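Local coordinates for insecticidal protein (Brevibacillus laterosporus, PDB 7ML9), which is an insecticidal toxin active against the western corn rootworm, putatively acting by forming beta-barrel pores in membranes, at residues 90-96 with 216-222. Sequence-based numbering, arbitrary orientation.
Sequences NAWATLE and EANLYAN
Glu216 meets Glu96 where two long strands, 201-229 and 86-115, run antiparallel in the elongated, strand-rich fold of the ETX_MTX2 family of the aerolysin clan; the pairing illustrates how one ladder can carry different chemistry on its two faces, apolar at Ala91, Ala93, Leu219 and Ala221, aromatic and polar at Trp92, Thr94, Asn218 and Tyr220. Here Glu96 N donates to Glu216 O from above the carbonyl plane, while a water bridges Glu96 O to Glu216 N. The two side chains run alongside each other and point the same way, their carboxylates turned 51° apart, with Glu96 OE2 4.4 Å from Glu216 OE1; a samarium ion bound close to Glu96 probably offsets some of this like charge. Ala217 follows in a non-hydrogen-bonded pair with Leu95, its methyl meeting Met156 and Tyr171. Asn218 then exchanges two backbone bonds with Thr94, Asn218 N lying 2.9 Å from Thr94 O. Leu219 turns to the apolar face, where its CD2 lies 3.7 Å from Ala93 CB and Phe173 and Tyr171 add to the cluster. Tyr220, hydrogen-bonded both ways to the Trp92 backbone, carries the main side-chain contact. Because chi1 of Trp92 is 69°, placing CG between its backbone N and carbonyl carbon, the indole leans across the pair, and Tyr220 CB sits over its six-membered ring (3.5 Å to the centroid), a CH-pi contact. The phenol is slid off the five-membered ring, planes 26° apart, with little overlap; a water links Tyr220 OH to Thr94 OG1. Ala221 bonds through its backbone to Val269 of strand 266-289. Asn222 N reaches Asn90 O at 2.8 Å, and Asn222 OD1 is hydrogen-bonded to Asn89 ND2.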
loop_
_atom_site.group_PDB
_atom_site.type_symbol
_atom_site.label_atom_id
_atom_site.label_comp_id
_atom_site.label_asym_id
_atom_site.label_seq_id
_atom_site.Cartn_x
_atom_site.Cartn_y
_atom_site.Cartn_z
ATOM N N ASN A 90 3.726 6.256 16.196
ATOM C CA ASN A 90 2.835 5.309 15.557
ATOM C C ASN A 90 3.135 5.285 14.069
ATOM O O ASN A 90 3.723 6.208 13.503
ATOM C CB ASN A 90 1.364 5.648 15.810
ATOM C CG ASN A 90 0.443 4.478 15.526
ATOM O OD1 ASN A 90 0.854 3.318 15.601
ATOM N ND2 ASN A 90 -0.804 4.776 15.183
ATOM N N ALA A 91 2.758 4.172 13.444
ATOM C CA ALA A 91 2.921 4.045 12.004
ATOM C C ALA A 91 1.743 3.249 11.458
ATOM O O ALA A 91 1.282 2.303 12.099
ATOM C CB ALA A 91 4.244 3.374 11.645
ATOM N N TRP A 92 1.245 3.651 10.291
ATOM C CA TRP A 92 0.063 3.017 9.722
ATOM C C TRP A 92 0.089 3.194 8.210
ATOM O O TRP A 92 0.898 3.947 7.662
ATOM C CB TRP A 92 -1.230 3.569 10.347
ATOM C CG TRP A 92 -1.590 5.000 10.017
ATOM C CD1 TRP A 92 -2.508 5.424 9.091
ATOM C CD2 TRP A 92 -1.082 6.192 10.647
ATOM N NE1 TRP A 92 -2.589 6.801 9.093
ATOM C CE2 TRP A 92 -1.726 7.295 10.039
ATOM C CE3 TRP A 92 -0.143 6.429 11.658
ATOM C CZ2 TRP A 92 -1.450 8.618 10.402
ATOM C CZ3 TRP A 92 0.127 7.741 12.018
ATOM C CH2 TRP A 92 -0.521 8.817 11.390
ATOM N N ALA A 93 -0.801 2.476 7.529
ATOM C CA ALA A 93 -0.860 2.521 6.076
ATOM C C ALA A 93 -2.309 2.406 5.652
ATOM O O ALA A 93 -3.072 1.629 6.236
ATOM C CB ALA A 93 -0.017 1.413 5.443
ATOM N N THR A 94 -2.702 3.220 4.683
ATOM C CA THR A 94 -4.088 3.278 4.256
ATOM C C THR A 94 -4.153 3.203 2.741
ATOM O O THR A 94 -3.224 3.607 2.032
ATOM C CB THR A 94 -4.806 4.552 4.752
ATOM O OG1 THR A 94 -4.307 5.698 4.053
ATOM C CG2 THR A 94 -4.582 4.742 6.237
ATOM N N LEU A 95 -5.269 2.669 2.260
ATOM C CA LEU A 95 -5.510 2.584 0.833
ATOM C C LEU A 95 -5.615 3.981 0.247
ATOM O O LEU A 95 -6.256 4.867 0.819
ATOM C CB LEU A 95 -6.791 1.792 0.570
ATOM C CG LEU A 95 -7.101 1.537 -0.898
ATOM C CD1 LEU A 95 -6.077 0.588 -1.482
ATOM C CD2 LEU A 95 -8.507 0.979 -1.018
ATOM N N GLU A 96 -4.968 4.183 -0.895
ATOM C CA GLU A 96 -4.864 5.498 -1.514
ATOM C C GLU A 96 -5.581 5.486 -2.857
ATOM O O GLU A 96 -5.156 4.793 -3.789
ATOM C CB GLU A 96 -3.401 5.891 -1.677
ATOM C CG GLU A 96 -3.224 7.375 -1.850
ATOM C CD GLU A 96 -3.113 7.757 -3.283
ATOM O OE1 GLU A 96 -3.977 8.519 -3.759
ATOM O OE2 GLU A 96 -2.153 7.289 -3.927
ATOM N N GLU A 216 -2.373 1.748 -4.812
ATOM C CA GLU A 216 -1.404 2.568 -4.111
ATOM C C GLU A 216 -1.769 2.610 -2.643
ATOM O O GLU A 216 -2.940 2.497 -2.268
ATOM C CB GLU A 216 -1.374 3.989 -4.664
ATOM C CG GLU A 216 -1.055 4.080 -6.132
ATOM C CD GLU A 216 0.375 4.492 -6.376
ATOM O OE1 GLU A 216 1.117 4.649 -5.376
ATOM O OE2 GLU A 216 0.752 4.670 -7.560
ATOM N N ALA A 217 -0.750 2.796 -1.820
ATOM C CA ALA A 217 -0.911 2.926 -0.387
ATOM C C ALA A 217 -0.219 4.203 0.071
ATOM O O ALA A 217 0.829 4.566 -0.467
ATOM C CB ALA A 217 -0.313 1.725 0.334
ATOM N N ASN A 218 -0.820 4.882 1.050
ATOM C CA ASN A 218 -0.122 5.916 1.809
ATOM C C ASN A 218 0.490 5.298 3.061
ATOM O O ASN A 218 -0.179 4.554 3.789
ATOM C CB ASN A 218 -1.068 7.042 2.206
ATOM C CG ASN A 218 -1.608 7.789 1.025
ATOM O OD1 ASN A 218 -2.784 8.136 0.997
ATOM N ND2 ASN A 218 -0.766 8.027 0.033
ATOM N N LEU A 219 1.755 5.601 3.307
ATOM C CA LEU A 219 2.476 5.172 4.500
ATOM C C LEU A 219 2.666 6.390 5.400
ATOM O O LEU A 219 3.056 7.459 4.914
ATOM C CB LEU A 219 3.828 4.571 4.121
ATOM C CG LEU A 219 3.774 3.546 2.973
ATOM C CD1 LEU A 219 5.170 3.053 2.655
ATOM C CD2 LEU A 219 2.876 2.395 3.350
ATOM N N TYR A 220 2.353 6.248 6.689
ATOM C CA TYR A 220 2.360 7.382 7.616
ATOM C C TYR A 220 3.136 7.009 8.865
ATOM O O TYR A 220 3.024 5.888 9.368
ATOM C CB TYR A 220 0.939 7.807 8.048
ATOM C CG TYR A 220 0.062 8.344 6.947
ATOM C CD1 TYR A 220 0.275 9.603 6.412
ATOM C CD2 TYR A 220 -0.995 7.589 6.440
ATOM C CE1 TYR A 220 -0.535 10.109 5.412
ATOM C CE2 TYR A 220 -1.806 8.085 5.436
ATOM C CZ TYR A 220 -1.576 9.344 4.927
ATOM O OH TYR A 220 -2.374 9.836 3.921
ATOM N N ALA A 221 3.916 7.945 9.384
ATOM C CA ALA A 221 4.496 7.767 10.705
ATOM C C ALA A 221 4.284 9.053 11.488
ATOM O O ALA A 221 4.463 10.151 10.946
ATOM C CB ALA A 221 5.985 7.407 10.611
ATOM N N ASN A 222 3.871 8.916 12.740
ATOM C CA ASN A 222 3.751 10.036 13.662
ATOM C C ASN A 222 5.013 10.038 14.510
ATOM O O ASN A 222 5.303 9.044 15.188
ATOM C CB ASN A 222 2.494 9.889 14.521
ATOM C CG ASN A 222 2.305 11.033 15.510
ATOM O OD1 ASN A 222 3.181 11.331 16.324
ATOM N ND2 ASN A 222 1.139 11.661 15.457
HETATM O O HOH W 1 -4.869 8.472 3.690
HETATM O O HOH W 2 -5.199 2.361 -4.807
#